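Local coordinates for metallo-beta-lactamase domain-containing protein (Enterococcus faecalis, PDB 2AZ4) that binds two zinc ions in a metallo-beta-lactamase fold and probably acts as a hydrolase, perhaps an RNA-binding exonuclease, at residues V165-Y170 with S380-P385; G188-H193 with M214-S219. One frame throughout, in Å; residues are numbered along the deposited sequence.

Interaction 1. Residues V165-Y170 with S380-P385; sequences VDHDAY and SGHAIP. With ZN (zinc ion), chain C.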
ATOM      1  N   VAL A 165      -9.540   7.014  -1.619  1.00 16.53           N
ATOM      2  CA  VAL A 165      -9.115   7.561  -0.370  1.00 18.20           C
ATOM      3  C   VAL A 165      -7.653   7.993  -0.518  1.00 18.64           C
ATOM      4  O   VAL A 165      -6.928   7.408  -1.312  1.00 18.22           O
ATOM      5  CB  VAL A 165      -9.380   6.478   0.684  1.00 18.44           C
ATOM      6  CG1 VAL A 165      -8.125   5.852   1.247  1.00 19.62           C
ATOM      7  CG2 VAL A 165     -10.481   6.894   1.645  1.00 19.05           C
ATOM      8  N   ASP A 166      -7.240   9.025   0.221  1.00 18.60           N
ATOM      9  CA  ASP A 166      -5.886   9.568   0.145  1.00 19.59           C
ATOM     10  C   ASP A 166      -4.944   8.622   0.929  1.00 19.37           C
ATOM     11  O   ASP A 166      -5.160   8.344   2.111  1.00 18.32           O
ATOM     12  CB  ASP A 166      -5.940  11.012   0.695  1.00 20.45           C
ATOM     13  CG  ASP A 166      -4.578  11.639   1.014  1.00 24.58           C
ATOM     14  OD1 ASP A 166      -3.513  11.094   0.627  1.00 28.39           O
ATOM     15  OD2 ASP A 166      -4.592  12.713   1.703  1.00 24.80           O
ATOM     16  N   HIS A 167      -3.949   8.076   0.236  1.00 18.18           N
ATOM     17  CA  HIS A 167      -2.933   7.194   0.851  1.00 17.67           C
ATOM     18  C   HIS A 167      -1.665   7.313  -0.023  1.00 17.94           C
ATOM     19  O   HIS A 167      -1.721   7.841  -1.127  1.00 19.14           O
ATOM     20  CB  HIS A 167      -3.479   5.750   0.956  1.00 16.51           C
ATOM     21  CG  HIS A 167      -2.577   4.789   1.682  1.00 14.88           C
ATOM     22  ND1 HIS A 167      -1.979   5.080   2.888  1.00 12.25           N
ATOM     23  CD2 HIS A 167      -2.208   3.519   1.381  1.00 13.20           C
ATOM     24  CE1 HIS A 167      -1.244   4.051   3.277  1.00 10.39           C
ATOM     25  NE2 HIS A 167      -1.376   3.084   2.390  1.00 13.43           N
ATOM     26  N   ASP A 168      -0.520   6.872   0.466  1.00 17.63           N
ATOM     27  CA  ASP A 168       0.704   6.975  -0.321  1.00 16.92           C
ATOM     28  C   ASP A 168       0.802   5.902  -1.419  1.00 16.54           C
ATOM     29  O   ASP A 168       1.767   5.915  -2.169  1.00 15.93           O
ATOM     30  CB  ASP A 168       1.968   7.016   0.569  1.00 15.60           C
ATOM     31  CG  ASP A 168       2.124   5.784   1.429  1.00 15.69           C
ATOM     32  OD1 ASP A 168       1.135   5.057   1.568  1.00 15.56           O
ATOM     33  OD2 ASP A 168       3.234   5.517   1.975  1.00 15.10           O
ATOM     34  N   ALA A 169      -0.161   4.964  -1.483  1.00 15.99           N
ATOM     35  CA  ALA A 169      -0.328   4.111  -2.664  1.00 15.87           C
ATOM     36  C   ALA A 169      -1.377   4.780  -3.532  1.00 16.05           C
ATOM     37  O   ALA A 169      -2.508   5.003  -3.073  1.00 16.86           O
ATOM     38  CB  ALA A 169      -0.802   2.690  -2.305  1.00 15.08           C
ATOM     39  N   TYR A 170      -1.005   5.118  -4.759  1.00 16.49           N
ATOM     40  CA  TYR A 170      -1.960   5.652  -5.730  1.00 17.08           C
ATOM     41  C   TYR A 170      -3.024   4.588  -6.026  1.00 16.55           C
ATOM     42  O   TYR A 170      -2.721   3.403  -6.062  1.00 15.80           O
ATOM     43  CB  TYR A 170      -1.244   6.093  -7.016  1.00 19.50           C
ATOM     44  CG  TYR A 170      -2.138   6.895  -7.944  1.00 21.59           C
ATOM     45  CD1 TYR A 170      -2.561   8.181  -7.591  1.00 24.07           C
ATOM     46  CD2 TYR A 170      -2.565   6.365  -9.162  1.00 24.23           C
ATOM     47  CE1 TYR A 170      -3.398   8.925  -8.434  1.00 26.44           C
ATOM     48  CE2 TYR A 170      -3.414   7.104 -10.020  1.00 24.81           C
ATOM     49  CZ  TYR A 170      -3.813   8.371  -9.642  1.00 25.18           C
ATOM     50  OH  TYR A 170      -4.631   9.113 -10.470  1.00 27.41           O
ATOM     51  N   SER A 380       4.481  10.034   5.887  1.00 17.87           N
ATOM     52  CA  SER A 380       3.673   8.850   6.125  1.00 17.85           C
ATOM     53  C   SER A 380       2.457   8.764   5.212  1.00 17.28           C
ATOM     54  O   SER A 380       1.774   9.752   4.956  1.00 16.88           O
ATOM     55  CB  SER A 380       3.212   8.773   7.581  1.00 18.06           C
ATOM     56  OG  SER A 380       2.475   7.573   7.770  1.00 20.29           O
ATOM     57  N   GLY A 381       2.176   7.557   4.738  1.00 17.26           N
ATOM     58  CA  GLY A 381       0.915   7.298   4.081  1.00 16.08           C
ATOM     59  C   GLY A 381      -0.296   7.231   5.020  1.00 17.34           C
ATOM     60  O   GLY A 381      -1.428   7.180   4.542  1.00 16.97           O
ATOM     61  N   HIS A 382      -0.061   7.225   6.341  1.00 17.16           N
ATOM     62  CA  HIS A 382      -1.126   6.993   7.338  1.00 17.46           C
ATOM     63  C   HIS A 382      -1.561   8.244   8.075  1.00 17.90           C
ATOM     64  O   HIS A 382      -0.755   9.159   8.286  1.00 17.88           O
ATOM     65  CB  HIS A 382      -0.715   5.912   8.341  1.00 17.38           C
ATOM     66  CG  HIS A 382      -0.526   4.569   7.712  1.00 19.84           C
ATOM     67  ND1 HIS A 382      -1.579   3.731   7.425  1.00 20.82           N
ATOM     68  CD2 HIS A 382       0.592   3.933   7.286  1.00 20.39           C
ATOM     69  CE1 HIS A 382      -1.118   2.631   6.854  1.00 21.31           C
ATOM     70  NE2 HIS A 382       0.197   2.720   6.772  1.00 20.54           N
ATOM     71  N   ALA A 383      -2.846   8.295   8.419  1.00 17.66           N
ATOM     72  CA  ALA A 383      -3.415   9.452   9.117  1.00 19.05           C
ATOM     73  C   ALA A 383      -2.646   9.635  10.409  1.00 19.16           C
ATOM     74  O   ALA A 383      -2.418   8.666  11.120  1.00 19.30           O
ATOM     75  CB  ALA A 383      -4.883   9.221   9.407  1.00 19.05           C
ATOM     76  N   ILE A 384      -2.215  10.857  10.702  1.00 19.46           N
ATOM     77  CA  ILE A 384      -1.550  11.105  11.980  1.00 20.76           C
ATOM     78  C   ILE A 384      -2.587  10.918  13.133  1.00 21.21           C
ATOM     79  O   ILE A 384      -3.788  10.952  12.879  1.00 20.37           O
ATOM     80  CB  ILE A 384      -0.876  12.501  12.007  1.00 20.58           C
ATOM     81  CG1 ILE A 384      -1.930  13.607  11.978  1.00 20.93           C
ATOM     82  CG2 ILE A 384       0.101  12.634  10.832  1.00 21.90           C
ATOM     83  CD1 ILE A 384      -1.355  15.060  12.031  1.00 20.98           C
ATOM     84  N   PRO A 385      -2.133  10.674  14.386  1.00 22.64           N
ATOM     85  CA  PRO A 385      -3.133  10.366  15.433  1.00 23.42           C
ATOM     86  C   PRO A 385      -4.296  11.373  15.483  1.00 24.42           C
ATOM     87  O   PRO A 385      -5.454  10.970  15.495  1.00 24.38           O
ATOM     88  CB  PRO A 385      -2.305  10.384  16.719  1.00 23.97           C
ATOM     89  CG  PRO A 385      -0.928   9.939  16.266  1.00 23.50           C
ATOM     90  CD  PRO A 385      -0.753  10.616  14.911  1.00 22.89           C
TER
HETATM   91 ZN    ZN C 601      -0.819   0.963   2.787  1.00 23.71          ZN
HETATM   92  O   HOH W   1       3.790   5.060   5.342  1.00 33.06           O
HETATM   93  O   HOH W   2       0.745   1.415   4.256  1.00 18.85           O
HETATM   94  O   HOH W   3       0.099  -0.967   3.668  1.00 18.61           O
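H167 and G381 meet beside the dinuclear zinc site of a metallo-beta-lactamase fold, where the loop after strand 158-164 touches the turn that leads into helix 385-395. The metal bond comes first: H167 NE2 holds the zinc ion of chain C at 2.2 Å, and H92, H94, D189 and two waters complete its shell. With CG anti to the backbone N (chi1 -175°), the imidazole leaves its own loop and spans the gap between metal and turn.

Hydrogen bonding fixes the other side of that ring. H167 ND1 donates its N-H to G381 O over 2.7 Å, with an N-H...O angle of 150°. The oxygen lies close to the imidazole plane, although the ring nitrogen stands well above the carbonyl plane of G381 and not on a lone pair. Metal at NE2 and carbonyl at ND1 together restrain rotation of the ring, and the carbonyl acts as a second-shell partner that would probably make the imidazole a somewhat better zinc donor. The turn itself is an ST turn, H382 N donating to S380 OG, and H382 ND1 is hydrogen-bonded to E216 OE1.

The remaining contacts are packing. D168 lays OD1 over one face of the H167 ring, toward its rim, and sets CG 3.3 Å from G381 CA; D168 CA and G381 CA are 4.4 Å apart. H382 brings one ring face over H167 CE1, the two ring planes inclined obliquely at 58°.

Waters finish the seam. Water 1 gives a weak bond to D168 OD2 and accepts from G381 N, while zinc-bound water 2 and H382 NE2 make a weak hydrogen bond at 2.9 Å.

Interaction 2. Residues G188-H193 with M214-S219; sequences GDLRLH and MMEGVS. With ZN (zinc ion), chain C; ZN (zinc ion), chain D.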
ATOM      1  N   GLY A 188      -9.721   0.845   4.685  1.00 17.79           N
ATOM      2  CA  GLY A 188      -8.426   0.525   4.104  1.00 18.34           C
ATOM      3  C   GLY A 188      -7.405   1.337   4.874  1.00 18.18           C
ATOM      4  O   GLY A 188      -7.614   1.643   6.064  1.00 18.79           O
ATOM      5  N   ASP A 189      -6.309   1.683   4.211  1.00 17.48           N
ATOM      6  CA  ASP A 189      -5.329   2.623   4.740  1.00 17.26           C
ATOM      7  C   ASP A 189      -5.616   4.002   4.182  1.00 16.79           C
ATOM      8  O   ASP A 189      -5.981   4.111   3.010  1.00 16.43           O
ATOM      9  CB  ASP A 189      -3.934   2.218   4.274  1.00 16.46           C
ATOM     10  CG  ASP A 189      -3.396   1.018   4.985  1.00 16.33           C
ATOM     11  OD1 ASP A 189      -4.075   0.421   5.852  1.00 16.74           O
ATOM     12  OD2 ASP A 189      -2.252   0.663   4.680  1.00 13.45           O
ATOM     13  N   LEU A 190      -5.425   5.048   5.001  1.00 16.80           N
ATOM     14  CA  LEU A 190      -5.769   6.422   4.615  1.00 16.86           C
ATOM     15  C   LEU A 190      -5.191   7.543   5.479  1.00 16.16           C
ATOM     16  O   LEU A 190      -4.746   7.328   6.593  1.00 16.16           O
ATOM     17  CB  LEU A 190      -7.275   6.657   4.504  1.00 17.30           C
ATOM     18  CG  LEU A 190      -8.380   6.177   5.457  1.00 19.41           C
ATOM     19  CD1 LEU A 190      -8.016   5.770   6.879  1.00 17.52           C
ATOM     20  CD2 LEU A 190      -9.552   7.114   5.429  1.00 17.82           C
ATOM     21  N   ARG A 191      -5.243   8.753   4.946  1.00 16.06           N
ATOM     22  CA  ARG A 191      -4.652   9.926   5.613  1.00 16.17           C
ATOM     23  C   ARG A 191      -5.389  11.167   5.148  1.00 16.36           C
ATOM     24  O   ARG A 191      -6.237  11.089   4.253  1.00 16.99           O
ATOM     25  CB  ARG A 191      -3.149  10.032   5.278  1.00 15.22           C
ATOM     26  CG  ARG A 191      -2.880  10.202   3.773  1.00 15.37           C
ATOM     27  CD  ARG A 191      -1.394  10.383   3.464  1.00 16.98           C
ATOM     28  NE  ARG A 191      -1.128  10.333   2.028  1.00 17.62           N
ATOM     29  CZ  ARG A 191       0.080  10.413   1.472  1.00 16.85           C
ATOM     30  NH1 ARG A 191       1.157  10.532   2.223  1.00 15.08           N
ATOM     31  NH2 ARG A 191       0.207  10.366   0.155  1.00 16.17           N
ATOM     32  N   LEU A 192      -5.046  12.310   5.739  1.00 16.84           N
ATOM     33  CA  LEU A 192      -5.640  13.591   5.383  1.00 17.28           C
ATOM     34  C   LEU A 192      -4.588  14.639   4.994  1.00 18.27           C
ATOM     35  O   LEU A 192      -4.915  15.833   4.853  1.00 19.13           O
ATOM     36  CB  LEU A 192      -6.467  14.117   6.575  1.00 17.25           C
ATOM     37  CG  LEU A 192      -7.907  13.581   6.719  1.00 15.56           C
ATOM     38  CD1 LEU A 192      -8.547  14.072   8.014  1.00 17.54           C
ATOM     39  CD2 LEU A 192      -8.748  14.020   5.515  1.00 16.87           C
ATOM     40  N   HIS A 193      -3.340  14.208   4.826  1.00 17.62           N
ATOM     41  CA  HIS A 193      -2.260  15.124   4.468  1.00 18.18           C
ATOM     42  C   HIS A 193      -1.541  14.770   3.143  1.00 18.27           C
ATOM     43  O   HIS A 193      -0.420  15.210   2.901  1.00 17.48           O
ATOM     44  CB  HIS A 193      -1.252  15.222   5.626  1.00 18.04           C
ATOM     45  CG  HIS A 193      -0.478  13.964   5.862  1.00 19.58           C
ATOM     46  ND1 HIS A 193      -0.932  12.946   6.674  1.00 20.08           N
ATOM     47  CD2 HIS A 193       0.720  13.553   5.379  1.00 20.61           C
ATOM     48  CE1 HIS A 193      -0.044  11.969   6.692  1.00 19.97           C
ATOM     49  NE2 HIS A 193       0.968  12.313   5.917  1.00 20.92           N
ATOM     50  N   MET A 214     -14.884  -0.146  10.286  1.00 20.58           N
ATOM     51  CA  MET A 214     -13.665  -0.934  10.413  1.00 19.69           C
ATOM     52  C   MET A 214     -12.487  -0.074   9.946  1.00 20.63           C
ATOM     53  O   MET A 214     -12.293   0.118   8.753  1.00 21.22           O
ATOM     54  CB  MET A 214     -13.782  -2.254   9.621  1.00 19.40           C
ATOM     55  CG  MET A 214     -14.882  -3.208  10.170  1.00 18.42           C
ATOM     56  SD  MET A 214     -15.478  -4.518   9.073  1.00 16.19           S
ATOM     57  CE  MET A 214     -16.261  -3.531   7.810  1.00 20.22           C
ATOM     58  N   MET A 215     -11.722   0.450  10.903  1.00 21.63           N
ATOM     59  CA  MET A 215     -10.747   1.513  10.650  1.00 22.09           C
ATOM     60  C   MET A 215      -9.327   1.211  11.121  1.00 22.65           C
ATOM     61  O   MET A 215      -9.116   0.766  12.257  1.00 22.45           O
ATOM     62  CB  MET A 215     -11.246   2.829  11.280  1.00 22.47           C
ATOM     63  CG  MET A 215     -10.261   4.014  11.224  1.00 22.98           C
ATOM     64  SD  MET A 215     -11.130   5.525  11.711  1.00 22.52           S
ATOM     65  CE  MET A 215      -9.816   6.731  11.559  1.00 21.26           C
ATOM     66  N   GLU A 216      -8.354   1.499  10.250  1.00 22.39           N
ATOM     67  CA  GLU A 216      -6.943   1.384  10.576  1.00 22.56           C
ATOM     68  C   GLU A 216      -6.506   2.271  11.751  1.00 22.68           C
ATOM     69  O   GLU A 216      -7.127   3.311  12.043  1.00 21.33           O
ATOM     70  CB  GLU A 216      -6.072   1.702   9.346  1.00 23.12           C
ATOM     71  CG  GLU A 216      -6.160   3.147   8.904  1.00 22.58           C
ATOM     72  CD  GLU A 216      -4.795   3.785   8.746  1.00 24.15           C
ATOM     73  OE1 GLU A 216      -4.409   4.063   7.595  1.00 22.10           O
ATOM     74  OE2 GLU A 216      -4.108   4.024   9.769  1.00 27.57           O
ATOM     75  N   GLY A 217      -5.456   1.821  12.437  1.00 22.50           N
ATOM     76  CA  GLY A 217      -4.865   2.563  13.542  1.00 23.60           C
ATOM     77  C   GLY A 217      -3.358   2.437  13.527  1.00 24.32           C
ATOM     78  O   GLY A 217      -2.726   2.151  14.550  1.00 25.00           O
ATOM     79  N   VAL A 218      -2.768   2.665  12.361  1.00 24.21           N
ATOM     80  CA  VAL A 218      -1.328   2.466  12.201  1.00 24.03           C
ATOM     81  C   VAL A 218      -0.508   3.490  13.003  1.00 25.19           C
ATOM     82  O   VAL A 218       0.357   3.102  13.813  1.00 24.76           O
ATOM     83  CB  VAL A 218      -0.918   2.440  10.709  1.00 23.62           C
ATOM     84  CG1 VAL A 218       0.594   2.364  10.563  1.00 22.35           C
ATOM     85  CG2 VAL A 218      -1.596   1.265   9.998  1.00 22.33           C
ATOM     86  N   SER A 219      -0.790   4.779  12.815  1.00 26.03           N
ATOM     87  CA  SER A 219       0.070   5.807  13.400  1.00 27.11           C
ATOM     88  C   SER A 219       0.100   5.777  14.941  1.00 28.60           C
ATOM     89  O   SER A 219       1.119   6.109  15.543  1.00 29.30           O
ATOM     90  CB  SER A 219      -0.297   7.197  12.916  1.00 26.59           C
ATOM     91  OG  SER A 219      -1.554   7.600  13.437  1.00 26.51           O
TER
HETATM   92 ZN    ZN C 601      -0.819   0.963   2.787  1.00 23.71          ZN
HETATM   93 ZN    ZN D 602      -1.413  -1.286   5.421  1.00 27.73          ZN
HETATM   94  O   HOH W   2       0.745   1.415   4.256  1.00 18.85           O
HETATM   95  O   HOH W   3       0.099  -0.967   3.668  1.00 18.61           O
HETATM   96  O   HOH W   4       0.313  -0.110   6.477  1.00 22.69           O
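Two side-chain torsions bring E216 to the backbone of L190: chi1 of 67° sets CG between the backbone N and the carbonyl carbon, and a bend at chi2 (129°) turns the carboxylate toward the loop 188-193. D189 does otherwise. Its CG stands beside its own N and anti to the carbonyl carbon, carrying the carboxylate to the metals.

E216 OE1 accepts from L190 N at 3.0 Å, in a nearly straight bond that reaches the oxygen on its anti side, somewhat out of the carboxylate plane. H382 ND1, from outside these segments, is a second donor to the same oxygen. The other oxygen, OE2, takes V218 N at 3.2 Å, again on the anti side, so the carboxylate ties the loop to the segment 214-219. Its buried charge is thus met by three N-H groups. The aliphatic part packs as well: E216 CG lies 3.5 Å from G188 O and 3.8 Å from L190 CD1.

D189 crosses E216 at about a right angle, the carboxylate planes 64° apart. D189 OD1 and E216 OE1 approach to 4.1 Å, a like-charge pair that the zinc ions and the N-H donors probably make tolerable. D189 OD2 bridges the metals, 2.4 Å from the zinc ion of chain C and 2.2 Å from that of chain D. Water 3 joins the same two ions.

By holding the backbone N of L190, the residue after the ligand D189, E216 probably helps position D189 from the second shell. H92, H94 and H167 serve one ion, D96, H97 and H404 the other, and an aspartate oxygen shared between them is the hallmark of the dinuclear zinc centre in the metallo-beta-lactamase fold.

In the fold
Interactions 1 and 2 lie with centres about 7 Å apart on the same zinc of chain C, sharing waters 2 and 3, and the second is nested within the chain loop closed by the first. Interaction 2 is wholly buried and joins segments only 21 residues apart, the loop after strand 182-186 to the segment 214-219; interaction 1 is only partly buried and joins segments 210 residues apart. In one a zinc-bound histidine meets a backbone carbonyl; in the other a carboxylate gathers N-H groups. H382 ND1 to E216 OE1 and S219 OG to A383 O probably stitch the two together.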